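Local atomic coordinates of malonyl CoA-ACP transacylase (Xanthomonas oryzae pv. oryzae, PDB entry 3K89), a protein that probably transfers the malonyl group from malonyl-CoA to the acyl carrier protein, the step that would supply malonyl units for fatty acid synthesis. Residues H93-G96 against E97-L101; L249-Q252 against L253-P256. All coordinates share one frame; numbering follows the deposited sequence.

How the contacts relate
Both contacts are local, each made within one short run of chain, and both sit at the ends of helices beside the probable active site. Contact 1 starts helix 95-103 and lies buried near the middle of the protein; contact 2 ends helix 242-254 and is only partly buried. Their chemistry differs accordingly. At 93-101 Gly96 lets the chain turn tightly into the helix while Leu95 and Tyr98 pack on surrounding helices, whereas at 249-256 the backbone bonds weaken and a tyrosine and two leucines pack round the fraying turn. The two helices touch directly: Gln252 NE2 lies 3.1 Å from Ser94 O, a hydrogen bond, and Leu249 packs against Glu97.

Contact 1 (H93-G96 against E97-L101); sequences HSLG and EYTAL
Ser94 O receives the N-H of Glu97 across the first turn of helix 95-103, where what looks like a nucleophile elbow (GxSxG) leads from strand 86-92 into the helix. Ser94, the predicted nucleophile, has a positive phi (61°), the strained backbone expected of this turn, and its OG is hydrogen-bonded to His203 and Arg119. Gly96 suits the turn because a side chain there would run into His93 N.

Tyr98 can be followed outward from the helix. Its CB lies 3.3 Å from Leu95 O, while CG stands beside the backbone N (chi1 -69°), which lays the ring back along the preceding turn. CD1 faces two carbonyl oxygens of the turn below, 3.6 Å from Leu95 O and 3.7 Å from Ser94 O, both at the ring edge, where the slightly positive aromatic hydrogens suit oxygen. CE1 is farther from Ser94 O, and the rest of the ring passes among Leu69, Leu115, Val116 and Leu249 of three surrounding helices, a place that suits a broad aromatic group. At the far end, Tyr98 OH lies 3.7 Å from Leu249 CB.

On another side of the helix, Leu95 CD1 meets Thr99 OG1. Glu97 reaches away with an extended chain, and its OE1 accepts a hydrogen bond from Asn233 N; a carboxylate this deeply buried needs such partners.

The backbone settles into regular helix along the segment. Tyr98 N bonds back three residues to Leu95 O, whereas Ala100 N reaches back four to Gly96 O at 2.9 Å with an N-H...O angle of 158°.

Contact 2 (L249-Q252 against L253-P256); sequences LVEQ and LYLP
Tyr254 lays its ring over the carbonyl oxygen of Glu251 in the last turn of helix 242-254, a C-terminal helix end where the chain leaves for Pro256. Glu251 O stands 3.9 Å above the ring plane, over its centre. A chi1 of 61° folds the ring back over the helix, bringing Tyr254 CE1 to 3.5 Å from Val250 O and 3.7 Å from Glu251 CA.

The tight side of the contact is here, at Glu251 O and the inner edge of the ring. The N-H groups of Tyr254 and Leu255 both reach this oxygen, each weakly, while the ring face and Leu255 CB, 3.4 Å from Glu251 O, merely pack against it as the helical bonding gives out. The firmer bond lies one step earlier, from Leu253 N to Val250 O at 3.1 Å.

The buried flank belongs to Leu253, packed on Arg119 and Met123, and to Gln252. An amide suits that second place because it can donate and accept at once: NE2 points to the start of helix 95-103 while OE1 takes a hydrogen bond from Arg119 NH2. Gln252 O accepts from ND1 of His203, the predicted catalytic histidine, and so is consistent with a role in orienting it.

Packing is looser at the ends of the side chains on the partly exposed side. Val250 CG1 is 4.3 Å from Tyr254 CE1, and Glu251 CB is 4.1 Å from Leu255 CD1. The Glu251 carboxylate is turned 70° from the tyrosine ring; its OE2 is held by Gln247 NE2 from the preceding turn, and farther back along the chain Glu251 CG lies 3.7 Å from Tyr254 OH.

Contact 1 (H93-G96 against E97-L101)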
loop_
_atom_site.group_PDB
_atom_site.type_symbol
_atom_site.label_atom_id
_atom_site.label_comp_id
_atom_site.label_asym_id
_atom_site.label_seq_id
_atom_site.Cartn_x
_atom_site.Cartn_y
_atom_site.Cartn_z
ATOM N N HIS A 93 -2.687 0.076 1.228
ATOM C CA HIS A 93 -2.009 -1.196 1.150
ATOM C C HIS A 93 -0.528 -1.018 1.424
ATOM O O HIS A 93 0.174 -0.439 0.604
ATOM C CB HIS A 93 -2.246 -1.806 -0.235
ATOM C CG HIS A 93 -1.904 -3.261 -0.313
ATOM N ND1 HIS A 93 -0.615 -3.729 -0.159
ATOM C CD2 HIS A 93 -2.682 -4.346 -0.529
ATOM C CE1 HIS A 93 -0.613 -5.048 -0.276
ATOM N NE2 HIS A 93 -1.860 -5.450 -0.490
ATOM N N SER A 94 -0.099 -1.480 2.606
ATOM C CA SER A 94 1.308 -1.442 3.048
ATOM C C SER A 94 1.801 0.014 3.116
ATOM O O SER A 94 1.459 0.734 4.046
ATOM C CB SER A 94 2.165 -2.316 2.135
ATOM O OG SER A 94 3.482 -2.438 2.669
ATOM N N LEU A 95 2.558 0.468 2.114
ATOM C CA LEU A 95 2.913 1.886 2.022
ATOM C C LEU A 95 1.653 2.755 2.077
ATOM O O LEU A 95 1.657 3.827 2.699
ATOM C CB LEU A 95 3.711 2.141 0.717
ATOM C CG LEU A 95 4.131 3.570 0.322
ATOM C CD1 LEU A 95 2.980 4.399 -0.289
ATOM C CD2 LEU A 95 4.734 4.320 1.505
ATOM N N GLY A 96 0.573 2.303 1.430
ATOM C CA GLY A 96 -0.652 3.107 1.366
ATOM C C GLY A 96 -1.256 3.448 2.712
ATOM O O GLY A 96 -1.988 4.425 2.829
ATOM N N GLU A 97 -0.990 2.637 3.723
ATOM C CA GLU A 97 -1.461 2.948 5.075
ATOM C C GLU A 97 -0.836 4.262 5.566
ATOM O O GLU A 97 -1.463 5.038 6.304
ATOM C CB GLU A 97 -1.107 1.782 5.996
ATOM C CG GLU A 97 -1.663 1.852 7.411
ATOM C CD GLU A 97 -1.717 0.469 8.029
ATOM O OE1 GLU A 97 -2.176 -0.466 7.342
ATOM O OE2 GLU A 97 -1.305 0.310 9.200
ATOM N N TYR A 98 0.411 4.516 5.165
ATOM C CA TYR A 98 1.047 5.788 5.527
ATOM C C TYR A 98 0.429 6.953 4.772
ATOM O O TYR A 98 0.208 8.035 5.333
ATOM C CB TYR A 98 2.554 5.688 5.232
ATOM C CG TYR A 98 3.245 4.727 6.176
ATOM C CD1 TYR A 98 3.265 3.339 5.929
ATOM C CD2 TYR A 98 3.919 5.214 7.294
ATOM C CE1 TYR A 98 3.878 2.459 6.814
ATOM C CE2 TYR A 98 4.544 4.353 8.174
ATOM C CZ TYR A 98 4.525 2.985 7.928
ATOM O OH TYR A 98 5.149 2.157 8.813
ATOM N N THR A 99 0.133 6.728 3.497
ATOM C CA THR A 99 -0.573 7.740 2.718
ATOM C C THR A 99 -1.896 8.081 3.411
ATOM O O THR A 99 -2.239 9.262 3.521
ATOM C CB THR A 99 -0.813 7.247 1.291
ATOM O OG1 THR A 99 0.394 6.621 0.799
ATOM C CG2 THR A 99 -1.175 8.418 0.386
ATOM N N ALA A 100 -2.616 7.062 3.881
ATOM C CA ALA A 100 -3.894 7.254 4.593
ATOM C C ALA A 100 -3.704 8.101 5.852
ATOM O O ALA A 100 -4.517 8.988 6.137
ATOM C CB ALA A 100 -4.512 5.925 4.931
ATOM N N LEU A 101 -2.620 7.845 6.583
ATOM C CA LEU A 101 -2.355 8.592 7.809
ATOM C C LEU A 101 -2.036 10.060 7.512
ATOM O O LEU A 101 -2.411 10.942 8.295
ATOM C CB LEU A 101 -1.256 7.927 8.641
ATOM C CG LEU A 101 -1.724 6.608 9.263
ATOM C CD1 LEU A 101 -0.515 5.786 9.704
ATOM C CD2 LEU A 101 -2.645 6.840 10.458
#

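Contact 2 (L249-Q252 against L253-P256)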
loop_
_atom_site.group_PDB
_atom_site.type_symbol
_atom_site.label_atom_id
_atom_site.label_comp_id
_atom_site.label_asym_id
_atom_site.label_seq_id
_atom_site.Cartn_x
_atom_site.Cartn_y
_atom_site.Cartn_z
ATOM N N LEU A 249 1.701 -0.081 13.009
ATOM C CA LEU A 249 2.628 0.119 11.894
ATOM C C LEU A 249 3.918 -0.693 12.041
ATOM O O LEU A 249 4.465 -1.191 11.046
ATOM C CB LEU A 249 2.991 1.601 11.718
ATOM C CG LEU A 249 1.829 2.483 11.265
ATOM C CD1 LEU A 249 2.203 3.942 11.472
ATOM C CD2 LEU A 249 1.457 2.237 9.773
ATOM N N VAL A 250 4.397 -0.829 13.273
ATOM C CA VAL A 250 5.566 -1.683 13.522
ATOM C C VAL A 250 5.209 -3.138 13.160
ATOM O O VAL A 250 5.913 -3.797 12.377
ATOM C CB VAL A 250 6.041 -1.571 14.983
ATOM C CG1 VAL A 250 7.077 -2.686 15.302
ATOM C CG2 VAL A 250 6.659 -0.197 15.220
ATOM N N GLU A 251 4.110 -3.634 13.726
ATOM C CA GLU A 251 3.636 -4.983 13.448
ATOM C C GLU A 251 3.321 -5.188 11.979
ATOM O O GLU A 251 3.577 -6.272 11.447
ATOM C CB GLU A 251 2.407 -5.300 14.285
ATOM C CG GLU A 251 2.707 -5.357 15.761
ATOM C CD GLU A 251 1.427 -5.469 16.585
ATOM O OE1 GLU A 251 0.315 -5.474 16.010
ATOM O OE2 GLU A 251 1.536 -5.525 17.816
ATOM N N GLN A 252 2.765 -4.160 11.321
ATOM C CA GLN A 252 2.475 -4.236 9.890
ATOM C C GLN A 252 3.668 -4.753 9.091
ATOM O O GLN A 252 3.490 -5.517 8.140
ATOM C CB GLN A 252 2.076 -2.851 9.341
ATOM C CG GLN A 252 1.435 -2.916 7.961
ATOM C CD GLN A 252 1.839 -1.771 7.061
ATOM O OE1 GLN A 252 3.031 -1.507 6.881
ATOM N NE2 GLN A 252 0.852 -1.089 6.462
ATOM N N LEU A 253 4.881 -4.326 9.454
ATOM C CA LEU A 253 6.027 -4.553 8.572
ATOM C C LEU A 253 6.412 -6.019 8.432
ATOM O O LEU A 253 6.914 -6.438 7.372
ATOM C CB LEU A 253 7.227 -3.740 9.066
ATOM C CG LEU A 253 8.259 -3.430 7.982
ATOM C CD1 LEU A 253 7.742 -2.379 7.019
ATOM C CD2 LEU A 253 9.575 -2.986 8.575
ATOM N N TYR A 254 6.184 -6.795 9.486
ATOM C CA TYR A 254 6.635 -8.203 9.507
ATOM C C TYR A 254 5.490 -9.203 9.537
ATOM O O TYR A 254 5.720 -10.415 9.552
ATOM C CB TYR A 254 7.618 -8.469 10.657
ATOM C CG TYR A 254 7.092 -8.226 12.056
ATOM C CD1 TYR A 254 7.286 -6.999 12.674
ATOM C CD2 TYR A 254 6.433 -9.232 12.772
ATOM C CE1 TYR A 254 6.835 -6.760 13.973
ATOM C CE2 TYR A 254 5.969 -9.008 14.075
ATOM C CZ TYR A 254 6.177 -7.769 14.667
ATOM O OH TYR A 254 5.730 -7.516 15.953
ATOM N N LEU A 255 4.260 -8.694 9.532
ATOM C CA LEU A 255 3.064 -9.538 9.497
ATOM C C LEU A 255 2.280 -9.329 8.197
ATOM O O LEU A 255 2.449 -8.321 7.522
ATOM C CB LEU A 255 2.201 -9.271 10.734
ATOM C CG LEU A 255 2.824 -9.717 12.061
ATOM C CD1 LEU A 255 1.992 -9.263 13.236
ATOM C CD2 LEU A 255 3.035 -11.242 12.095
ATOM N N PRO A 256 1.433 -10.307 7.814
ATOM C CA PRO A 256 0.734 -10.208 6.539
ATOM C C PRO A 256 -0.223 -9.037 6.439
ATOM O O PRO A 256 -0.895 -8.688 7.410
ATOM C CB PRO A 256 -0.031 -11.540 6.415
ATOM C CG PRO A 256 0.223 -12.304 7.618
ATOM C CD PRO A 256 1.251 -11.616 8.476
#